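Local coordinates for vascular protein tyrosine phosphatase 1 (Rattus norvegicus, PDB 3I36) that probably removes phosphate from phosphotyrosine residues of other proteins, this chain being the catalytic domain of a receptor-type tyrosine phosphatase, at residues F203-W208 and L219-F223; R224-R228 and D258-Y262; V272-V276 and Y293-N297. All blocks are in the same frame, centred on the assembly; numbering follows the deposited sequence.

In the fold
After helix 28-53 the chain builds most of the mixed sheet, and strand 196-205 leads into contact 1, where the chain turns through an intervening loop and helix 218-231 comes back antiparallel over the strand end. The same helix then opens contact 2, which closes a longer excursion through strand 240-243 and the phosphate-binding loop before helix 249-267 crosses it. Contact 3 follows, bringing helix 290-305 back against helix 272-280. The three lie in series, none nested in another. They touch all the same: Val227 packs on Phe203, Leu260 on Val272 and Ile275, and Leu220 on Phe295, which ties the sheet to successive helices of the catalytic domain.

Contact 1: residues F203-W208 and L219-F223; sequences FHFTSW and LLINF
Phe205 points an edge of its ring at the face of Phe223 in a T-shaped pair, with centroids 5.0 Å apart and planes at 65°. Its CD2 lies above the Phe223 ring, offset toward the rim, 3.6 Å from CG of Phe223. With CG anti to the backbone N (chi1 -165°), Phe205 reaches across to the helix, and its CB also sits over the face of Phe223. Leu220 approaches the Phe205 side chain at about a right angle and sets CD1 over the ring centre, 3.8 Å from the centroid, in a CH-pi contact; Ser207 OG lies over the opposite face. This is the junction of strand 196-205 of the central sheet with helix 218-231 in the tyrosine phosphatase fold, segments 203-205 and 219-223 running nearly antiparallel. The other Leu220 branch, CD2, meets CZ3 of Trp208 at 3.5 Å. The Trp208 indole also makes a cation-pi contact with Arg250, a probable substrate-binding residue. Phe203 touches differently: its CB comes 3.4 Å from CZ of Phe223, while chi1 of -60° carries the ring away from 219-223, toward Val227 one turn further on and toward Ala139 and Ile184 of neighbouring strands.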
loop_
_atom_site.group_PDB
_atom_site.type_symbol
_atom_site.label_atom_id
_atom_site.label_comp_id
_atom_site.label_asym_id
_atom_site.label_seq_id
_atom_site.Cartn_x
_atom_site.Cartn_y
_atom_site.Cartn_z
ATOM N N PHE A 203 -1.707 2.900 10.659
ATOM C CA PHE A 203 -0.487 2.211 11.032
ATOM C C PHE A 203 0.632 2.914 10.323
ATOM O O PHE A 203 0.796 2.786 9.113
ATOM C CB PHE A 203 -0.575 0.754 10.611
ATOM C CG PHE A 203 -1.724 0.028 11.248
ATOM C CD1 PHE A 203 -1.546 -0.699 12.416
ATOM C CD2 PHE A 203 -2.991 0.117 10.710
ATOM C CE1 PHE A 203 -2.607 -1.359 13.006
ATOM C CE2 PHE A 203 -4.054 -0.532 11.293
ATOM C CZ PHE A 203 -3.862 -1.278 12.442
ATOM N N HIS A 204 1.385 3.689 11.084
ATOM C CA HIS A 204 2.440 4.481 10.511
ATOM C C HIS A 204 3.775 3.803 10.744
ATOM O O HIS A 204 4.338 3.869 11.834
ATOM C CB HIS A 204 2.450 5.883 11.109
ATOM C CG HIS A 204 3.326 6.831 10.361
ATOM N ND1 HIS A 204 3.357 8.183 10.615
ATOM C CD2 HIS A 204 4.178 6.620 9.330
ATOM C CE1 HIS A 204 4.216 8.763 9.795
ATOM N NE2 HIS A 204 4.719 7.837 8.998
ATOM N N PHE A 205 4.257 3.118 9.714
ATOM C CA PHE A 205 5.566 2.501 9.748
ATOM C C PHE A 205 6.563 3.612 9.501
ATOM O O PHE A 205 6.661 4.133 8.393
ATOM C CB PHE A 205 5.683 1.477 8.639
ATOM C CG PHE A 205 6.846 0.552 8.794
ATOM C CD1 PHE A 205 7.995 0.735 8.040
ATOM C CD2 PHE A 205 6.795 -0.497 9.705
ATOM C CE1 PHE A 205 9.074 -0.123 8.177
ATOM C CE2 PHE A 205 7.859 -1.361 9.844
ATOM C CZ PHE A 205 9.009 -1.173 9.076
ATOM N N THR A 206 7.299 3.985 10.536
ATOM C CA THR A 206 8.159 5.150 10.434
ATOM C C THR A 206 9.609 4.760 10.222
ATOM O O THR A 206 10.470 5.625 10.053
ATOM C CB THR A 206 8.101 5.964 11.722
ATOM O OG1 THR A 206 8.405 5.100 12.823
ATOM C CG2 THR A 206 6.716 6.545 11.915
ATOM N N SER A 207 9.880 3.462 10.229
ATOM C CA SER A 207 11.253 2.996 10.313
ATOM C C SER A 207 11.781 2.344 9.042
ATOM O O SER A 207 12.803 1.685 9.062
ATOM C CB SER A 207 11.420 2.050 11.505
ATOM O OG SER A 207 10.535 0.953 11.410
ATOM N N TRP A 208 11.101 2.532 7.924
ATOM C CA TRP A 208 11.677 2.083 6.676
ATOM C C TRP A 208 12.919 2.936 6.411
ATOM O O TRP A 208 12.862 4.159 6.524
ATOM C CB TRP A 208 10.676 2.269 5.548
ATOM C CG TRP A 208 10.999 1.455 4.358
ATOM C CD1 TRP A 208 12.058 1.618 3.520
ATOM C CD2 TRP A 208 10.257 0.337 3.863
ATOM N NE1 TRP A 208 12.021 0.667 2.526
ATOM C CE2 TRP A 208 10.918 -0.123 2.709
ATOM C CE3 TRP A 208 9.088 -0.314 4.278
ATOM C CZ2 TRP A 208 10.461 -1.219 1.974
ATOM C CZ3 TRP A 208 8.631 -1.387 3.544
ATOM C CH2 TRP A 208 9.318 -1.834 2.408
ATOM N N LEU A 219 10.263 -6.918 11.528
ATOM C CA LEU A 219 9.517 -5.761 11.994
ATOM C C LEU A 219 8.377 -5.442 11.042
ATOM O O LEU A 219 7.246 -5.203 11.474
ATOM C CB LEU A 219 10.421 -4.547 12.167
ATOM C CG LEU A 219 11.337 -4.702 13.384
ATOM C CD1 LEU A 219 12.413 -3.632 13.399
ATOM C CD2 LEU A 219 10.497 -4.652 14.651
ATOM N N LEU A 220 8.663 -5.434 9.744
ATOM C CA LEU A 220 7.611 -5.151 8.794
ATOM C C LEU A 220 6.561 -6.253 8.841
ATOM O O LEU A 220 5.364 -5.991 8.709
ATOM C CB LEU A 220 8.172 -5.002 7.389
ATOM C CG LEU A 220 7.183 -4.517 6.332
ATOM C CD1 LEU A 220 6.656 -3.130 6.683
ATOM C CD2 LEU A 220 7.867 -4.493 4.994
ATOM N N ILE A 221 7.009 -7.491 9.022
ATOM C CA ILE A 221 6.075 -8.609 9.100
ATOM C C ILE A 221 5.214 -8.509 10.360
ATOM O O ILE A 221 4.005 -8.713 10.305
ATOM C CB ILE A 221 6.801 -9.958 9.035
ATOM C CG1 ILE A 221 7.335 -10.198 7.620
ATOM C CG2 ILE A 221 5.872 -11.086 9.473
ATOM C CD1 ILE A 221 8.438 -11.250 7.540
ATOM N N ASN A 222 5.832 -8.184 11.495
ATOM C CA ASN A 222 5.085 -7.971 12.726
ATOM C C ASN A 222 4.108 -6.808 12.594
ATOM O O ASN A 222 3.000 -6.848 13.120
ATOM C CB ASN A 222 6.043 -7.735 13.892
ATOM C CG ASN A 222 6.871 -8.960 14.217
ATOM O OD1 ASN A 222 6.486 -10.088 13.902
ATOM N ND2 ASN A 222 8.017 -8.744 14.856
ATOM N N PHE A 223 4.538 -5.769 11.888
ATOM C CA PHE A 223 3.698 -4.610 11.626
ATOM C C PHE A 223 2.505 -5.055 10.786
ATOM O O PHE A 223 1.363 -4.700 11.087
ATOM C CB PHE A 223 4.535 -3.571 10.894
ATOM C CG PHE A 223 3.778 -2.389 10.407
ATOM C CD1 PHE A 223 3.503 -1.330 11.253
ATOM C CD2 PHE A 223 3.404 -2.294 9.077
ATOM C CE1 PHE A 223 2.851 -0.210 10.780
ATOM C CE2 PHE A 223 2.741 -1.174 8.606
ATOM C CZ PHE A 223 2.469 -0.128 9.466
#

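Contact 2: residues R224-R228 and D258-Y262; sequences RYLVR and DRLIY
Asp258 is shared by two arginines one helical turn apart, Arg224 and Arg228, in a salt-bridge network. The more clearly placed bond runs from Arg228 NH2 to Asp258 OD2, 2.7 Å long with an N-H...O angle of 163°; it meets the syn side of the oxygen, 27° out of the carboxylate plane, yet lies nearly in the guanidinium plane. The other oxygen, OD1, whose position is less certain, appears to accept from both Arg228 NE and Arg224 NH1, the latter with a more bent geometry. The Arg224 chain bends at chi2 and chi3, and its guanidinium lies between Arg228 CG over one face and Ile261 CD1 over the other. In one of the two conformers of Tyr225, its OH meets Ile261 CG2 at 3.6 Å and has a weak hydrogen bond to Glu265. Tyr262 sets CE2 over the Arg228 guanidinium, 3.5 Å from NE, with the planes steeply inclined. Segments 224-228 and 258-262, from two helices of the phosphatase domain, thus cross at -78° around a charged centre. The two guanidinium groups would probably favour the ionised form of Asp258, whose negative charge they share.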
loop_
_atom_site.group_PDB
_atom_site.type_symbol
_atom_site.label_atom_id
_atom_site.label_comp_id
_atom_site.label_asym_id
_atom_site.label_seq_id
_atom_site.Cartn_x
_atom_site.Cartn_y
_atom_site.Cartn_z
ATOM N N ARG A 224 2.761 -5.835 9.739
ATOM C CA ARG A 224 1.660 -6.409 8.966
ATOM C C ARG A 224 0.707 -7.194 9.858
ATOM O O ARG A 224 -0.519 -7.076 9.734
ATOM C CB ARG A 224 2.131 -7.319 7.816
ATOM C CG ARG A 224 0.970 -7.506 6.828
ATOM C CD ARG A 224 0.572 -8.932 6.397
ATOM N NE ARG A 224 0.396 -9.885 7.469
ATOM C CZ ARG A 224 -0.397 -10.963 7.440
ATOM N NH1 ARG A 224 -1.190 -11.247 6.418
ATOM N NH2 ARG A 224 -0.406 -11.768 8.486
ATOM N N TYR A 225 1.250 -8.031 10.735
ATOM C CA TYR A 225 0.395 -8.772 11.653
ATOM C C TYR A 225 -0.469 -7.836 12.493
ATOM O O TYR A 225 -1.632 -8.126 12.740
ATOM C CB TYR A 225 1.196 -9.734 12.538
ATOM C CG TYR A 225 1.579 -11.008 11.819
ATOM C CD1 TYR A 225 0.613 -11.942 11.456
ATOM C CD2 TYR A 225 2.900 -11.271 11.489
ATOM C CE1 TYR A 225 0.957 -13.100 10.791
ATOM C CE2 TYR A 225 3.253 -12.435 10.832
ATOM C CZ TYR A 225 2.282 -13.339 10.483
ATOM O OH TYR A 225 2.635 -14.484 9.822
ATOM N N LEU A 226 0.090 -6.708 12.918
ATOM C CA LEU A 226 -0.697 -5.748 13.696
ATOM C C LEU A 226 -1.867 -5.220 12.874
ATOM O O LEU A 226 -3.006 -5.152 13.347
ATOM C CB LEU A 226 0.179 -4.587 14.165
ATOM C CG LEU A 226 1.213 -4.918 15.241
ATOM C CD1 LEU A 226 1.926 -3.658 15.699
ATOM C CD2 LEU A 226 0.553 -5.634 16.426
ATOM N N VAL A 227 -1.578 -4.851 11.631
ATOM C CA VAL A 227 -2.617 -4.367 10.739
ATOM C C VAL A 227 -3.693 -5.425 10.610
ATOM O O VAL A 227 -4.887 -5.144 10.720
ATOM C CB VAL A 227 -2.047 -4.042 9.347
ATOM C CG1 VAL A 227 -3.157 -3.630 8.379
ATOM C CG2 VAL A 227 -0.995 -2.961 9.452
ATOM N N ARG A 228 -3.265 -6.653 10.365
ATOM C CA ARG A 228 -4.197 -7.754 10.173
ATOM C C ARG A 228 -5.019 -8.030 11.428
ATOM O O ARG A 228 -6.216 -8.336 11.358
ATOM C CB ARG A 228 -3.431 -8.999 9.720
ATOM C CG ARG A 228 -3.177 -8.994 8.209
ATOM C CD ARG A 228 -4.517 -8.904 7.532
ATOM N NE ARG A 228 -4.449 -8.628 6.104
ATOM C CZ ARG A 228 -5.506 -8.266 5.389
ATOM N NH1 ARG A 228 -6.679 -8.137 5.991
ATOM N NH2 ARG A 228 -5.397 -8.023 4.088
ATOM N N ASP A 258 1.679 -9.109 2.600
ATOM C CA ASP A 258 0.424 -9.514 3.227
ATOM C C ASP A 258 -0.166 -10.686 2.460
ATOM O O ASP A 258 -0.621 -11.684 3.039
ATOM C CB ASP A 258 -0.562 -8.350 3.253
ATOM C CG ASP A 258 -1.893 -8.738 3.872
ATOM O OD1 ASP A 258 -1.923 -9.080 5.071
ATOM O OD2 ASP A 258 -2.909 -8.696 3.155
ATOM N N ARG A 259 -0.151 -10.559 1.144
ATOM C CA ARG A 259 -0.696 -11.591 0.291
ATOM C C ARG A 259 0.099 -12.884 0.383
ATOM O O ARG A 259 -0.480 -13.966 0.430
ATOM C CB ARG A 259 -0.760 -11.085 -1.139
ATOM C CG ARG A 259 -1.774 -9.961 -1.288
ATOM C CD ARG A 259 -1.782 -9.410 -2.691
ATOM N NE ARG A 259 -2.109 -10.436 -3.674
ATOM C CZ ARG A 259 -2.395 -10.183 -4.947
ATOM N NH1 ARG A 259 -2.420 -8.928 -5.380
ATOM N NH2 ARG A 259 -2.658 -11.179 -5.784
ATOM N N LEU A 260 1.423 -12.763 0.409
ATOM C CA LEU A 260 2.290 -13.924 0.516
ATOM C C LEU A 260 2.042 -14.666 1.807
ATOM O O LEU A 260 2.055 -15.892 1.837
ATOM C CB LEU A 260 3.747 -13.487 0.471
ATOM C CG LEU A 260 4.173 -13.166 -0.952
ATOM C CD1 LEU A 260 5.434 -12.335 -0.912
ATOM C CD2 LEU A 260 4.367 -14.481 -1.716
ATOM N N ILE A 261 1.839 -13.928 2.891
ATOM C CA ILE A 261 1.622 -14.595 4.170
ATOM C C ILE A 261 0.347 -15.416 4.123
ATOM O O ILE A 261 0.324 -16.570 4.559
ATOM C CB ILE A 261 1.584 -13.597 5.337
ATOM C CG1 ILE A 261 2.983 -12.976 5.531
ATOM C CG2 ILE A 261 1.077 -14.277 6.604
ATOM C CD1 ILE A 261 2.996 -11.771 6.489
ATOM N N TYR A 262 -0.717 -14.846 3.570
ATOM C CA TYR A 262 -1.944 -15.628 3.448
ATOM C C TYR A 262 -1.713 -16.879 2.617
ATOM O O TYR A 262 -2.171 -17.961 2.965
ATOM C CB TYR A 262 -3.033 -14.821 2.791
ATOM C CG TYR A 262 -3.770 -13.909 3.730
ATOM C CD1 TYR A 262 -4.505 -14.421 4.791
ATOM C CD2 TYR A 262 -3.765 -12.536 3.532
ATOM C CE1 TYR A 262 -5.198 -13.587 5.642
ATOM C CE2 TYR A 262 -4.463 -11.689 4.369
ATOM C CZ TYR A 262 -5.178 -12.218 5.426
ATOM O OH TYR A 262 -5.882 -11.375 6.252
#

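Contact 3: residues V272-V276 and Y293-N297; sequences VYGIV and YVFLN
Helices 272-276 and 293-297 pass with axes 11.1 Å apart at 132°, inclined well away from antiparallel, and their backbones come nearest at Val272 and Asn297, whose CA atoms are 7.2 Å apart. The pair belongs to the C-terminal helical part of the tyrosine phosphatase fold, where helix 290-305 returns over helix 272-280 after the loop that carries Gln288, a probable substrate-binding residue. Packing across it is apolar and rests on two valines one turn apart. Val272 turns CG1 anti to its backbone N (chi1 176°) and lodges that methyl between CE1 of Tyr293 and CD1 of Leu296, at 3.7 Å from each. Val276 has the same rotamer but uses its other branch: CG2 meets CD1 of Leu296 at 3.8 Å and approaches the Tyr293 ring at its edge, near the ring plane. Leu296 thereby bridges both valines with a single methyl, while its side chain also packs on Ala256 and Ile257 of helix 249-267. Tyr293 extends alongside Val272 with its CG anti to the backbone N (chi1 -173°), which carries the hydroxyl across to the start of the opposite helix, where it hydrogen-bonds to Glu49 of helix 28-53. Cutting Tyr293 back to an alanine would probably open a gap beside Val272 and Val276 and leave Glu49 without this hydroxyl partner. At the far end of the ring, Tyr293 OH rests against the backbone of Tyr273, 3.5 Å from its CA, and lies near the plane of the Tyr273 ring, 3.6 Å from CB of Tyr273.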
loop_
_atom_site.group_PDB
_atom_site.type_symbol
_atom_site.label_atom_id
_atom_site.label_comp_id
_atom_site.label_asym_id
_atom_site.label_seq_id
_atom_site.Cartn_x
_atom_site.Cartn_y
_atom_site.Cartn_z
ATOM N N VAL A 272 5.426 -15.078 -5.559
ATOM C CA VAL A 272 5.740 -13.676 -5.410
ATOM C C VAL A 272 5.568 -13.045 -6.778
ATOM O O VAL A 272 5.024 -11.959 -6.914
ATOM C CB VAL A 272 7.185 -13.506 -4.955
ATOM C CG1 VAL A 272 7.556 -12.015 -4.884
ATOM C CG2 VAL A 272 7.386 -14.195 -3.601
ATOM N N TYR A 273 6.059 -13.747 -7.791
ATOM C CA TYR A 273 5.981 -13.252 -9.148
ATOM C C TYR A 273 4.522 -12.972 -9.504
ATOM O O TYR A 273 4.198 -11.908 -10.010
ATOM C CB TYR A 273 6.580 -14.262 -10.113
ATOM C CG TYR A 273 6.583 -13.766 -11.537
ATOM C CD1 TYR A 273 7.678 -13.086 -12.049
ATOM C CD2 TYR A 273 5.490 -13.969 -12.359
ATOM C CE1 TYR A 273 7.685 -12.627 -13.342
ATOM C CE2 TYR A 273 5.484 -13.515 -13.661
ATOM C CZ TYR A 273 6.585 -12.844 -14.143
ATOM O OH TYR A 273 6.589 -12.389 -15.436
ATOM N N GLY A 274 3.652 -13.935 -9.226
ATOM C CA GLY A 274 2.237 -13.816 -9.544
ATOM C C GLY A 274 1.588 -12.674 -8.791
ATOM O O GLY A 274 0.739 -11.957 -9.321
ATOM N N ILE A 275 1.999 -12.492 -7.547
ATOM C CA ILE A 275 1.469 -11.393 -6.770
ATOM C C ILE A 275 1.909 -10.067 -7.364
ATOM O O ILE A 275 1.087 -9.193 -7.605
ATOM C CB ILE A 275 1.910 -11.483 -5.307
ATOM C CG1 ILE A 275 1.171 -12.645 -4.644
ATOM C CG2 ILE A 275 1.593 -10.178 -4.567
ATOM C CD1 ILE A 275 1.806 -13.094 -3.336
ATOM N N VAL A 276 3.204 -9.913 -7.610
ATOM C CA VAL A 276 3.684 -8.621 -8.073
ATOM C C VAL A 276 3.106 -8.354 -9.441
ATOM O O VAL A 276 2.718 -7.237 -9.746
ATOM C CB VAL A 276 5.220 -8.536 -8.097
ATOM C CG1 VAL A 276 5.670 -7.188 -8.687
ATOM C CG2 VAL A 276 5.755 -8.732 -6.661
ATOM N N TYR A 293 11.886 -6.380 -4.343
ATOM C CA TYR A 293 11.437 -7.681 -4.812
ATOM C C TYR A 293 12.205 -8.798 -4.112
ATOM O O TYR A 293 11.633 -9.818 -3.742
ATOM C CB TYR A 293 11.626 -7.787 -6.316
ATOM C CG TYR A 293 11.031 -9.034 -6.920
ATOM C CD1 TYR A 293 9.682 -9.101 -7.214
ATOM C CD2 TYR A 293 11.817 -10.146 -7.187
ATOM C CE1 TYR A 293 9.126 -10.226 -7.767
ATOM C CE2 TYR A 293 11.270 -11.281 -7.755
ATOM C CZ TYR A 293 9.917 -11.313 -8.035
ATOM O OH TYR A 293 9.345 -12.427 -8.597
ATOM N N VAL A 294 13.507 -8.608 -3.954
ATOM C CA VAL A 294 14.299 -9.588 -3.231
ATOM C C VAL A 294 13.876 -9.604 -1.773
ATOM O O VAL A 294 13.757 -10.660 -1.168
ATOM C CB VAL A 294 15.802 -9.305 -3.347
ATOM C CG1 VAL A 294 16.593 -10.263 -2.450
ATOM C CG2 VAL A 294 16.237 -9.435 -4.801
ATOM N N PHE A 295 13.646 -8.417 -1.220
ATOM C CA PHE A 295 13.161 -8.285 0.153
ATOM C C PHE A 295 11.902 -9.109 0.366
ATOM O O PHE A 295 11.728 -9.722 1.423
ATOM C CB PHE A 295 12.916 -6.812 0.482
ATOM C CG PHE A 295 12.423 -6.561 1.882
ATOM C CD1 PHE A 295 13.308 -6.537 2.955
ATOM C CD2 PHE A 295 11.083 -6.319 2.119
ATOM C CE1 PHE A 295 12.853 -6.281 4.239
ATOM C CE2 PHE A 295 10.621 -6.073 3.389
ATOM C CZ PHE A 295 11.502 -6.054 4.457
ATOM N N LEU A 296 11.016 -9.138 -0.632
ATOM C CA LEU A 296 9.792 -9.935 -0.515
ATOM C C LEU A 296 10.149 -11.379 -0.388
ATOM O O LEU A 296 9.595 -12.123 0.420
ATOM C CB LEU A 296 8.949 -9.823 -1.775
ATOM C CG LEU A 296 8.092 -8.597 -1.882
ATOM C CD1 LEU A 296 7.288 -8.703 -3.162
ATOM C CD2 LEU A 296 7.203 -8.550 -0.648
ATOM N N ASN A 297 11.079 -11.790 -1.228
ATOM C CA ASN A 297 11.499 -13.163 -1.181
ATOM C C ASN A 297 12.167 -13.436 0.150
ATOM O O ASN A 297 11.989 -14.502 0.725
ATOM C CB ASN A 297 12.394 -13.455 -2.366
ATOM C CG ASN A 297 11.599 -13.577 -3.632
ATOM O OD1 ASN A 297 11.376 -12.593 -4.350
ATOM N ND2 ASN A 297 11.122 -14.781 -3.897
#